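Local coordinates for amidohydrolase 3 domain-containing protein (Pyrococcus horikoshii, PDB 3IGH) that is of unknown specific function but probably hydrolyses non-peptide carbon-nitrogen bonds, as a metal-dependent member of the amidohydrolase superfamily, at residues F386-K391 / K430-D435; V392-F397 / A439-T444. One frame throughout, in Å; residues are numbered along the deposited sequence. Where two conformers were deposited one is given.

Contact 1 (F386-K391 / K430-D435)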
ATOM      1  N   PHE A 386      -2.819  24.921  25.527  1.00 35.27           N
ATOM      2  CA  PHE A 386      -2.114  23.650  25.314  1.00 35.50           C
ATOM      3  C   PHE A 386      -1.881  22.834  26.581  1.00 39.00           C
ATOM      4  O   PHE A 386      -1.955  21.608  26.542  1.00 35.01           O
ATOM      5  CB  PHE A 386      -0.783  23.869  24.591  1.00 32.05           C
ATOM      6  CG  PHE A 386      -0.906  24.593  23.278  1.00 32.91           C
ATOM      7  CD1 PHE A 386       0.068  25.512  22.898  1.00 31.42           C
ATOM      8  CD2 PHE A 386      -1.985  24.365  22.421  1.00 35.08           C
ATOM      9  CE1 PHE A 386      -0.023  26.185  21.690  1.00 37.09           C
ATOM     10  CE2 PHE A 386      -2.086  25.052  21.212  1.00 32.15           C
ATOM     11  CZ  PHE A 386      -1.096  25.951  20.841  1.00 31.18           C
ATOM     12  N   LYS A 387      -1.593  23.517  27.688  1.00 38.51           N
ATOM     13  CA  LYS A 387      -1.413  22.849  28.969  1.00 43.11           C
ATOM     14  C   LYS A 387      -2.706  22.168  29.425  1.00 37.26           C
ATOM     15  O   LYS A 387      -2.677  21.000  29.803  1.00 35.71           O
ATOM     16  CB  LYS A 387      -0.868  23.807  30.038  1.00 42.36           C
ATOM     17  CG  LYS A 387      -0.411  23.080  31.311  1.00 52.78           C
ATOM     18  CD  LYS A 387       0.228  24.017  32.329  1.00 59.47           C
ATOM     19  CE  LYS A 387       0.977  23.230  33.403  1.00 72.55           C
ATOM     20  NZ  LYS A 387       1.637  24.118  34.404  1.00 77.46           N
ATOM     21  N   ASP A 388      -3.829  22.887  29.345  1.00 35.18           N
ATOM     22  CA  ASP A 388      -5.151  22.304  29.619  1.00 36.65           C
ATOM     23  C   ASP A 388      -5.498  21.120  28.707  1.00 44.46           C
ATOM     24  O   ASP A 388      -6.023  20.114  29.173  1.00 36.48           O
ATOM     25  CB  ASP A 388      -6.256  23.362  29.505  1.00 36.27           C
ATOM     26  CG  ASP A 388      -6.107  24.477  30.524  1.00 47.42           C
ATOM     27  OD1 ASP A 388      -5.477  24.237  31.575  1.00 44.19           O
ATOM     28  OD2 ASP A 388      -6.616  25.592  30.266  1.00 45.10           O
ATOM     29  N   LEU A 389      -5.215  21.250  27.411  1.00 37.65           N
ATOM     30  CA  LEU A 389      -5.555  20.205  26.435  1.00 36.57           C
ATOM     31  C   LEU A 389      -4.727  18.922  26.609  1.00 34.45           C
ATOM     32  O   LEU A 389      -5.252  17.809  26.444  1.00 37.41           O
ATOM     33  CB  LEU A 389      -5.421  20.744  25.005  1.00 32.88           C
ATOM     34  CG  LEU A 389      -6.383  21.878  24.624  1.00 31.23           C
ATOM     35  CD1 LEU A 389      -6.006  22.533  23.293  1.00 33.84           C
ATOM     36  CD2 LEU A 389      -7.838  21.386  24.597  1.00 35.80           C
ATOM     37  N   MET A 390      -3.450  19.088  26.970  1.00 37.94           N
ATOM     38  CA  MET A 390      -2.525  17.972  27.183  0.50 39.71           C
ATOM     39  C   MET A 390      -3.019  17.072  28.324  1.00 42.02           C
ATOM     40  O   MET A 390      -2.740  15.868  28.353  1.00 42.79           O
ATOM     41  CB  MET A 390      -1.129  18.519  27.502  0.50 42.47           C
ATOM     42  CG  MET A 390       0.048  17.741  26.915  0.50 49.40           C
ATOM     43  SD  MET A 390       1.611  18.659  27.035  0.50 37.90           S
ATOM     44  CE  MET A 390       1.621  19.056  28.787  0.50 35.13           C
ATOM     45  N   LYS A 391      -3.756  17.670  29.257  1.00 42.83           N
ATOM     46  CA  LYS A 391      -4.335  16.959  30.394  1.00 47.09           C
ATOM     47  C   LYS A 391      -5.506  16.058  29.989  1.00 48.88           C
ATOM     48  O   LYS A 391      -5.756  15.040  30.631  1.00 51.94           O
ATOM     49  CB  LYS A 391      -4.804  17.970  31.445  1.00 45.72           C
ATOM     50  CG  LYS A 391      -4.744  17.482  32.883  1.00 69.51           C
ATOM     51  CD  LYS A 391      -4.542  18.648  33.852  1.00 84.41           C
ATOM     52  CE  LYS A 391      -3.087  19.122  33.860  1.00 93.22           C
ATOM     53  NZ  LYS A 391      -2.917  20.456  34.499  1.00 87.45           N
ATOM     54  N   LYS A 430      -0.033  33.264  30.233  1.00 48.57           N
ATOM     55  CA  LYS A 430       1.229  32.765  30.822  1.00 47.60           C
ATOM     56  C   LYS A 430       1.175  31.324  31.313  1.00 38.73           C
ATOM     57  O   LYS A 430       2.079  30.535  31.040  1.00 37.15           O
ATOM     58  CB  LYS A 430       1.641  33.637  32.022  1.00 47.84           C
ATOM     59  CG  LYS A 430       2.321  34.944  31.698  1.00 62.69           C
ATOM     60  CD  LYS A 430       3.250  35.368  32.832  1.00 70.69           C
ATOM     61  CE  LYS A 430       2.520  36.096  33.949  1.00 74.81           C
ATOM     62  NZ  LYS A 430       2.431  37.554  33.665  1.00 75.65           N
ATOM     63  N   ASP A 431       0.102  30.988  32.026  1.00 38.49           N
ATOM     64  CA  ASP A 431      -0.032  29.704  32.714  1.00 40.69           C
ATOM     65  C   ASP A 431      -0.182  28.494  31.775  1.00 43.68           C
ATOM     66  O   ASP A 431      -0.149  27.349  32.223  1.00 43.15           O
ATOM     67  CB  ASP A 431      -1.200  29.762  33.709  1.00 47.38           C
ATOM     68  CG  ASP A 431      -2.571  29.688  33.029  1.00 61.78           C
ATOM     69  OD1 ASP A 431      -3.432  28.938  33.528  1.00 74.24           O
ATOM     70  OD2 ASP A 431      -2.797  30.373  32.007  1.00 80.29           O
ATOM     71  N   GLN A 432      -0.328  28.754  30.476  1.00 37.95           N
ATOM     72  CA  GLN A 432      -0.477  27.685  29.490  1.00 39.77           C
ATOM     73  C   GLN A 432       0.853  27.251  28.873  1.00 37.05           C
ATOM     74  O   GLN A 432       0.883  26.337  28.042  1.00 40.90           O
ATOM     75  CB  GLN A 432      -1.468  28.096  28.400  1.00 40.92           C
ATOM     76  CG  GLN A 432      -2.912  28.198  28.887  1.00 37.09           C
ATOM     77  CD  GLN A 432      -3.399  26.903  29.496  1.00 44.43           C
ATOM     78  OE1 GLN A 432      -3.420  25.868  28.839  1.00 32.77           O
ATOM     79  NE2 GLN A 432      -3.778  26.951  30.762  1.00 35.41           N
ATOM     80  N   ALA A 433       1.938  27.913  29.279  1.00 36.11           N
ATOM     81  CA  ALA A 433       3.292  27.582  28.822  1.00 36.68           C
ATOM     82  C   ALA A 433       3.653  26.149  29.195  1.00 41.72           C
ATOM     83  O   ALA A 433       3.309  25.682  30.279  1.00 41.79           O
ATOM     84  CB  ALA A 433       4.299  28.552  29.423  1.00 34.17           C
ATOM     85  N   LEU A 434       4.315  25.447  28.279  1.00 41.88           N
ATOM     86  CA  LEU A 434       4.765  24.079  28.541  1.00 40.06           C
ATOM     87  C   LEU A 434       6.247  24.104  28.865  1.00 39.63           C
ATOM     88  O   LEU A 434       6.948  25.031  28.468  1.00 39.54           O
ATOM     89  CB  LEU A 434       4.526  23.174  27.324  1.00 41.96           C
ATOM     90  CG  LEU A 434       3.107  23.004  26.768  1.00 45.70           C
ATOM     91  CD1 LEU A 434       3.089  21.887  25.739  1.00 45.55           C
ATOM     92  CD2 LEU A 434       2.122  22.702  27.872  1.00 55.07           C
ATOM     93  N   ASP A 435       6.738  23.095  29.573  1.00 36.50           N
ATOM     94  CA  ASP A 435       8.183  22.968  29.716  1.00 44.01           C
ATOM     95  C   ASP A 435       8.756  22.255  28.488  1.00 43.43           C
ATOM     96  O   ASP A 435       8.005  21.656  27.709  1.00 40.12           O
ATOM     97  CB  ASP A 435       8.585  22.298  31.041  1.00 49.04           C
ATOM     98  CG  ASP A 435       7.965  20.926  31.238  1.00 58.37           C
ATOM     99  OD1 ASP A 435       7.844  20.146  30.268  1.00 62.20           O
ATOM    100  OD2 ASP A 435       7.609  20.617  32.394  1.00 75.52           O
TER
HETATM  101  O   HOH W   1       2.769  26.576  32.780  1.00 51.18           O
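Gln432 and Asp388 meet with their side chains crossing at about a right angle, the amide and carboxylate planes turned 53° apart. The amide oxygen faces the backbone of helix 386-392: Asp388 N donates to Gln432 OE1 at 3.1 Å, nearly straight at 170°, in the amide plane and on a lone pair. A bend at chi2 (-57°) turns CD of Gln432 out of the line of its chain, and the amide reaches the helix from there. At its other end Gln432 NE2 forms a weak bond to Asp388 OD1 at 3.3 Å and another to Asp431 OD1. The stronger partner of Asp388 is Arg385, which forms a salt bridge with OD2. An alanine in place of Gln432 would probably leave Asp388 N without this acceptor and open a gap between helix and loop.

Lys387, extended beyond CG, brings CD to 3.4 Å from Asp431 O. Its NZ donates to a water that in turn donates to Asp431 O and Ala433 O (2.7 Å from the water to the latter), so two loop carbonyls share one bridge to the ammonium group. On the apolar side Leu434 CD2 packs at 3.7 Å on Lys387 CA, and in one of its two conformers Met390 approaches Leu434 tip to tip, SD 3.8 Å from Leu434 CD1. Asp435 then N-caps the next helix, its OD1 accepting from Asp438 N. The contact thus pins the loop between helices 425-429 and 436-450 to the helix preceding strand 395-397, in the outer layer of an amidohydrolase TIM barrel.

Contact 2 (V392-F397 / A439-T444)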
ATOM      1  N   VAL A 392      -6.221  16.431  28.930  1.00 40.18           N
ATOM      2  CA  VAL A 392      -7.435  15.706  28.533  1.00 39.23           C
ATOM      3  C   VAL A 392      -7.307  14.882  27.239  1.00 42.00           C
ATOM      4  O   VAL A 392      -8.170  14.054  26.951  1.00 37.75           O
ATOM      5  CB  VAL A 392      -8.698  16.622  28.493  1.00 39.41           C
ATOM      6  CG1 VAL A 392      -9.015  17.167  29.894  1.00 41.69           C
ATOM      7  CG2 VAL A 392      -8.546  17.758  27.477  1.00 34.56           C
ATOM      8  N   ALA A 393      -6.240  15.096  26.470  1.00 39.44           N
ATOM      9  CA  ALA A 393      -6.072  14.383  25.198  1.00 38.60           C
ATOM     10  C   ALA A 393      -4.617  14.150  24.826  1.00 38.27           C
ATOM     11  O   ALA A 393      -3.723  14.875  25.277  1.00 34.13           O
ATOM     12  CB  ALA A 393      -6.778  15.133  24.072  1.00 35.55           C
ATOM     13  N   GLU A 394      -4.390  13.132  23.997  1.00 34.12           N
ATOM     14  CA  GLU A 394      -3.121  13.003  23.296  1.00 37.19           C
ATOM     15  C   GLU A 394      -2.966  14.224  22.391  1.00 38.16           C
ATOM     16  O   GLU A 394      -3.881  14.584  21.649  1.00 35.21           O
ATOM     17  CB  GLU A 394      -3.087  11.724  22.469  1.00 41.60           C
ATOM     18  CG  GLU A 394      -1.702  11.358  22.002  1.00 54.14           C
ATOM     19  CD  GLU A 394      -0.925  10.560  23.036  1.00 63.86           C
ATOM     20  OE1 GLU A 394       0.172  11.012  23.441  1.00 56.76           O
ATOM     21  OE2 GLU A 394      -1.409   9.480  23.437  1.00 65.31           O
ATOM     22  N   LEU A 395      -1.819  14.881  22.502  1.00 35.07           N
ATOM     23  CA  LEU A 395      -1.596  16.151  21.834  1.00 33.69           C
ATOM     24  C   LEU A 395      -0.361  16.041  20.951  1.00 32.99           C
ATOM     25  O   LEU A 395       0.694  15.608  21.408  1.00 33.51           O
ATOM     26  CB  LEU A 395      -1.402  17.242  22.889  1.00 36.36           C
ATOM     27  CG  LEU A 395      -1.406  18.722  22.520  1.00 40.32           C
ATOM     28  CD1 LEU A 395      -2.809  19.186  22.184  1.00 43.13           C
ATOM     29  CD2 LEU A 395      -0.878  19.525  23.696  1.00 50.04           C
ATOM     30  N   GLY A 396      -0.499  16.426  19.685  1.00 28.41           N
ATOM     31  CA  GLY A 396       0.630  16.438  18.763  1.00 31.20           C
ATOM     32  C   GLY A 396       0.923  17.857  18.322  1.00 27.98           C
ATOM     33  O   GLY A 396       0.016  18.687  18.268  1.00 33.89           O
ATOM     34  N   PHE A 397       2.188  18.141  18.019  1.00 28.40           N
ATOM     35  CA  PHE A 397       2.566  19.469  17.536  1.00 27.55           C
ATOM     36  C   PHE A 397       2.745  19.441  16.027  1.00 28.34           C
ATOM     37  O   PHE A 397       3.160  18.433  15.440  1.00 28.40           O
ATOM     38  CB  PHE A 397       3.872  19.953  18.188  1.00 33.19           C
ATOM     39  CG  PHE A 397       3.712  20.505  19.591  1.00 32.19           C
ATOM     40  CD1 PHE A 397       2.477  20.520  20.237  1.00 28.48           C
ATOM     41  CD2 PHE A 397       4.827  20.988  20.275  1.00 35.06           C
ATOM     42  CE1 PHE A 397       2.345  21.020  21.528  1.00 31.66           C
ATOM     43  CE2 PHE A 397       4.712  21.483  21.562  1.00 28.60           C
ATOM     44  CZ  PHE A 397       3.461  21.499  22.193  1.00 34.82           C
ATOM     45  N   ALA A 439       7.055  19.712  25.524  1.00 34.51           N
ATOM     46  CA  ALA A 439       7.057  20.187  24.141  1.00 35.88           C
ATOM     47  C   ALA A 439       7.705  19.174  23.194  1.00 34.16           C
ATOM     48  O   ALA A 439       7.158  18.888  22.117  1.00 34.26           O
ATOM     49  CB  ALA A 439       7.735  21.563  24.030  1.00 29.23           C
ATOM     50  N   LEU A 440       8.856  18.621  23.596  1.00 30.76           N
ATOM     51  CA  LEU A 440       9.544  17.617  22.782  1.00 34.02           C
ATOM     52  C   LEU A 440       8.766  16.310  22.696  1.00 33.76           C
ATOM     53  O   LEU A 440       8.727  15.685  21.640  1.00 31.13           O
ATOM     54  CB  LEU A 440      10.990  17.385  23.261  1.00 32.16           C
ATOM     55  CG  LEU A 440      11.887  18.629  23.156  1.00 36.03           C
ATOM     56  CD1 LEU A 440      13.310  18.313  23.616  1.00 35.32           C
ATOM     57  CD2 LEU A 440      11.901  19.244  21.743  1.00 33.02           C
ATOM     58  N   HIS A 441       8.135  15.918  23.798  1.00 31.05           N
ATOM     59  CA  HIS A 441       7.244  14.760  23.802  1.00 31.50           C
ATOM     60  C   HIS A 441       6.085  14.933  22.812  1.00 28.68           C
ATOM     61  O   HIS A 441       5.767  14.007  22.061  1.00 31.51           O
ATOM     62  CB  HIS A 441       6.698  14.504  25.213  1.00 27.58           C
ATOM     63  CG  HIS A 441       5.640  13.444  25.270  1.00 32.65           C
ATOM     64  ND1 HIS A 441       5.937  12.097  25.321  1.00 34.64           N
ATOM     65  CD2 HIS A 441       4.289  13.532  25.293  1.00 40.26           C
ATOM     66  CE1 HIS A 441       4.814  11.402  25.372  1.00 38.84           C
ATOM     67  NE2 HIS A 441       3.800  12.250  25.355  1.00 38.85           N
ATOM     68  N   SER A 442       5.462  16.118  22.817  1.00 28.66           N
ATOM     69  CA  SER A 442       4.328  16.406  21.938  1.00 31.17           C
ATOM     70  C   SER A 442       4.726  16.414  20.469  1.00 32.82           C
ATOM     71  O   SER A 442       3.950  15.995  19.609  1.00 32.35           O
ATOM     72  CB  SER A 442       3.667  17.734  22.313  1.00 31.85           C
ATOM     73  OG  SER A 442       3.114  17.678  23.616  1.00 37.52           O
ATOM     74  N   TYR A 443       5.957  16.846  20.202  1.00 28.64           N
ATOM     75  CA  TYR A 443       6.486  16.956  18.851  1.00 32.05           C
ATOM     76  C   TYR A 443       7.128  15.652  18.338  1.00 30.44           C
ATOM     77  O   TYR A 443       7.662  15.602  17.227  1.00 29.63           O
ATOM     78  CB  TYR A 443       7.515  18.077  18.822  1.00 28.80           C
ATOM     79  CG  TYR A 443       7.443  18.997  17.625  1.00 32.46           C
ATOM     80  CD1 TYR A 443       7.828  20.328  17.743  1.00 29.97           C
ATOM     81  CD2 TYR A 443       7.007  18.548  16.376  1.00 24.65           C
ATOM     82  CE1 TYR A 443       7.785  21.191  16.659  1.00 27.50           C
ATOM     83  CE2 TYR A 443       6.952  19.411  15.277  1.00 24.59           C
ATOM     84  CZ  TYR A 443       7.345  20.738  15.428  1.00 32.91           C
ATOM     85  OH  TYR A 443       7.310  21.615  14.357  1.00 29.81           O
ATOM     86  N   THR A 444       7.111  14.604  19.152  1.00 30.06           N
ATOM     87  CA  THR A 444       7.667  13.321  18.728  1.00 31.16           C
ATOM     88  C   THR A 444       6.614  12.226  18.904  1.00 31.22           C
ATOM     89  O   THR A 444       5.860  11.922  17.964  1.00 30.67           O
ATOM     90  CB  THR A 444       9.006  12.988  19.462  1.00 32.67           C
ATOM     91  OG1 THR A 444       8.798  13.026  20.880  1.00 32.76           O
ATOM     92  CG2 THR A 444      10.107  13.988  19.090  1.00 29.40           C
TER
HETATM   93  O   HOH W   2       1.622  15.599  24.208  1.00 58.32           O
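Strand 395-397 and helix 439-444 run almost perpendicular, their axes 86° apart and 5.9 Å at closest approach, and one backbone bond joins them: Phe397 N donates to Ser442 O at 3.2 Å, with the donor well above the carbonyl plane. The same oxygen receives a CA-H...O contact from Gly396 and a hydrogen bond from Ser447 OG.

Phe397 carries most of the side-chain contact. Ser442 CB sits over the centre of its ring, 3.6 Å from the centroid and 9° off the normal, a CH-pi contact. Near the ring plane Tyr443 CD1 meets the edge, 4.0 Å from Phe397 CD2; the rings form an offset edge-to-face pair with planes at 72°, the face belonging to Tyr443. That face also takes Phe397 CB, whose distance to Tyr443 CG is 3.7 Å. In this TIM-barrel fold strand 395-397 lies parallel to strand 357-360, and helix 436-450 packs across it.

Next to CD2 on the same ring, Phe397 CE2 touches Ala439 CB at 3.9 Å. Ser442 OG, hydrogen-bonded to Asp438 O, also accepts from a water that donates to Leu395 O, so this buried hydroxyl links helix and strand through solvent.

Contacts 1 and 2 have centres 11 Å apart and are tied by sequence on both sides: helix 386-392 is followed, after a short connection, by strand 395-397, while the loop 430-435 leads into helix 436-450. Their segments alternate along the chain. Between them the packing is continuous, with Leu434 CD1 lying 3.6 Å from Phe397 CZ and Phe386 O 3.7 Å from Leu395 CD2. Contact 2 has six of its eight touching residues buried, contact 1 three of eight; their centres lie about 14 Å and about 20 Å from the chain centre. Amidohydrolases hold their metal site at the C-terminal ends of the barrel strands, toward which strand 395-397 of contact 2 probably runs.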